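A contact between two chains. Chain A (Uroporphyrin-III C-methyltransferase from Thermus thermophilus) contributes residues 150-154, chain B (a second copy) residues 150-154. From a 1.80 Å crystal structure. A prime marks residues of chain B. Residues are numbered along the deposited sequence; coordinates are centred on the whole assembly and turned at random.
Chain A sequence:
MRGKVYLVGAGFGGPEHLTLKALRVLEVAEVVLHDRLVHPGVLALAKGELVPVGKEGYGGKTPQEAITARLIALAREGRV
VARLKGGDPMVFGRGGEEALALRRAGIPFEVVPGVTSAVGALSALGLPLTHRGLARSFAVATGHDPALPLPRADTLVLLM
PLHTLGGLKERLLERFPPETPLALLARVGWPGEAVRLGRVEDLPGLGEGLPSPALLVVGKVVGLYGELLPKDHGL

Chain A 150-154: LPRAD
Chain B (150-154) LPRAD

How do the two backbones meet? The two copies of LPRAD run antiparallel and pair at Arg152, whose CA lies 4.8 Å from CA of Arg152′. CA of Pro151 is 4.8 Å from CA of Ala153′, and CA of Ala153 is 4.7 Å from CA of Pro151′, so the register is nearly symmetric about the central pair. Both arginines are extended, with phi/psi of -123/121 and, in the primed copy, -126/123. They form a single antiparallel beta bridge; neither stretch belongs to a regular strand.

Which donors and acceptors are satisfied here? Arg152 N donates to Arg152′ O at 2.8 Å, and Arg152′ N returns the bond to Arg152 O at 2.7 Å, both with N-H...O angles of 163°. Each arginine thus has its own amide and carbonyl paired by its counterpart, a short, nearly straight reciprocal couple. Proline, lacking an amide hydrogen, cannot donate from its nitrogen. Asp154 OD2 and Asp154′ OD2 are satisfied elsewhere in the structure.

What packs beside the bridge? Pro151 (-70/175) and Ala153 (-159/165), with similar angles in the other copy, bring small apolar groups together: Pro151 CB is 4.1 Å from Ala153′ CB, and Ala153 CB 4.0 Å from Pro151′ CB. Each proline ring, puckered C-gamma endo, also sits close to a bonded carbonyl, with Pro151 CB 3.1 Å from Arg152′ O and Pro151′ CB 3.1 Å from Arg152 O.

Where do the arginine side chains go? Their CB atoms, Arg152 CB and Arg152′ CB, approach to 4.0 Å, but each CA-to-CB bond points sideways to the other stretch, and the ends of both side chains lead away. Here the symmetry breaks: Arg152 is m, t, t with chi4 -68°, whereas Arg152′ is t, t, t with chi4 92°. The guanidinium groups make no hydrogen bond across the stretches.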

# COMPACT_ATOMS: atom_id res chain seq x y z
N LEU A 150 -7.06 -0.96 19.87
CA LEU A 150 -6.61 -1.38 18.55
C LEU A 150 -7.81 -1.41 17.61
O LEU A 150 -8.95 -1.53 18.06
CB LEU A 150 -6.01 -2.79 18.62
CG LEU A 150 -4.62 -2.99 19.24
CD1 LEU A 150 -4.37 -4.47 19.46
CD2 LEU A 150 -3.56 -2.40 18.32
N PRO A 151 -7.58 -1.27 16.29
CA PRO A 151 -8.71 -1.30 15.37
C PRO A 151 -9.28 -2.71 15.32
O PRO A 151 -8.72 -3.63 15.93
CB PRO A 151 -8.10 -0.86 14.04
CG PRO A 151 -6.66 -1.28 14.15
CD PRO A 151 -6.32 -0.94 15.59
N ARG A 152 -10.39 -2.89 14.60
CA ARG A 152 -11.01 -4.20 14.44
C ARG A 152 -11.13 -4.55 12.95
O ARG A 152 -11.77 -3.83 12.19
CB ARG A 152 -12.42 -4.23 15.03
CG ARG A 152 -12.51 -4.19 16.54
CD ARG A 152 -13.96 -4.38 16.98
NE ARG A 152 -14.13 -4.26 18.42
CZ ARG A 152 -13.67 -5.13 19.32
NH1 ARG A 152 -12.99 -6.20 18.93
NH2 ARG A 152 -13.89 -4.93 20.61
N ALA A 153 -10.51 -5.66 12.56
CA ALA A 153 -10.56 -6.13 11.18
C ALA A 153 -10.23 -7.62 11.23
O ALA A 153 -9.73 -8.10 12.25
CB ALA A 153 -9.52 -5.38 10.34
N ASP A 154 -10.49 -8.35 10.15
CA ASP A 154 -10.20 -9.78 10.16
C ASP A 154 -8.70 -10.04 10.27
O ASP A 154 -8.29 -11.05 10.85
CB ASP A 154 -10.74 -10.45 8.90
CG ASP A 154 -12.25 -10.45 8.85
OD1 ASP A 154 -12.88 -10.32 9.92
OD2 ASP A 154 -12.81 -10.60 7.75
N LEU B 150 -18.63 -3.60 8.73
CA LEU B 150 -17.35 -3.06 8.29
C LEU B 150 -16.32 -3.14 9.40
O LEU B 150 -16.65 -3.33 10.57
CB LEU B 150 -17.53 -1.59 7.90
CG LEU B 150 -18.47 -1.27 6.74
CD1 LEU B 150 -18.76 0.23 6.71
CD2 LEU B 150 -17.84 -1.73 5.45
N PRO B 151 -15.03 -3.02 9.03
CA PRO B 151 -14.02 -3.07 10.08
C PRO B 151 -14.13 -1.76 10.84
O PRO B 151 -14.92 -0.89 10.47
CB PRO B 151 -12.69 -3.17 9.30
CG PRO B 151 -13.02 -2.64 7.94
CD PRO B 151 -14.42 -3.16 7.70
N ARG B 152 -13.35 -1.61 11.90
CA ARG B 152 -13.36 -0.37 12.66
C ARG B 152 -11.94 0.17 12.77
O ARG B 152 -11.04 -0.52 13.24
CB ARG B 152 -13.93 -0.63 14.06
CG ARG B 152 -14.28 0.64 14.80
CD ARG B 152 -14.99 0.35 16.11
NE ARG B 152 -15.88 1.45 16.45
CZ ARG B 152 -17.17 1.51 16.12
NH1 ARG B 152 -17.73 0.52 15.43
NH2 ARG B 152 -17.88 2.56 16.46
N ALA B 153 -11.75 1.40 12.30
CA ALA B 153 -10.45 2.07 12.36
C ALA B 153 -10.73 3.56 12.28
O ALA B 153 -11.86 3.96 11.96
CB ALA B 153 -9.55 1.63 11.19
N ASP B 154 -9.73 4.39 12.56
CA ASP B 154 -9.96 5.83 12.50
C ASP B 154 -10.30 6.25 11.07
O ASP B 154 -11.12 7.14 10.86
CB ASP B 154 -8.73 6.60 13.01
CG ASP B 154 -8.54 6.44 14.52
OD1 ASP B 154 -9.47 5.93 15.19
OD2 ASP B 154 -7.47 6.83 15.03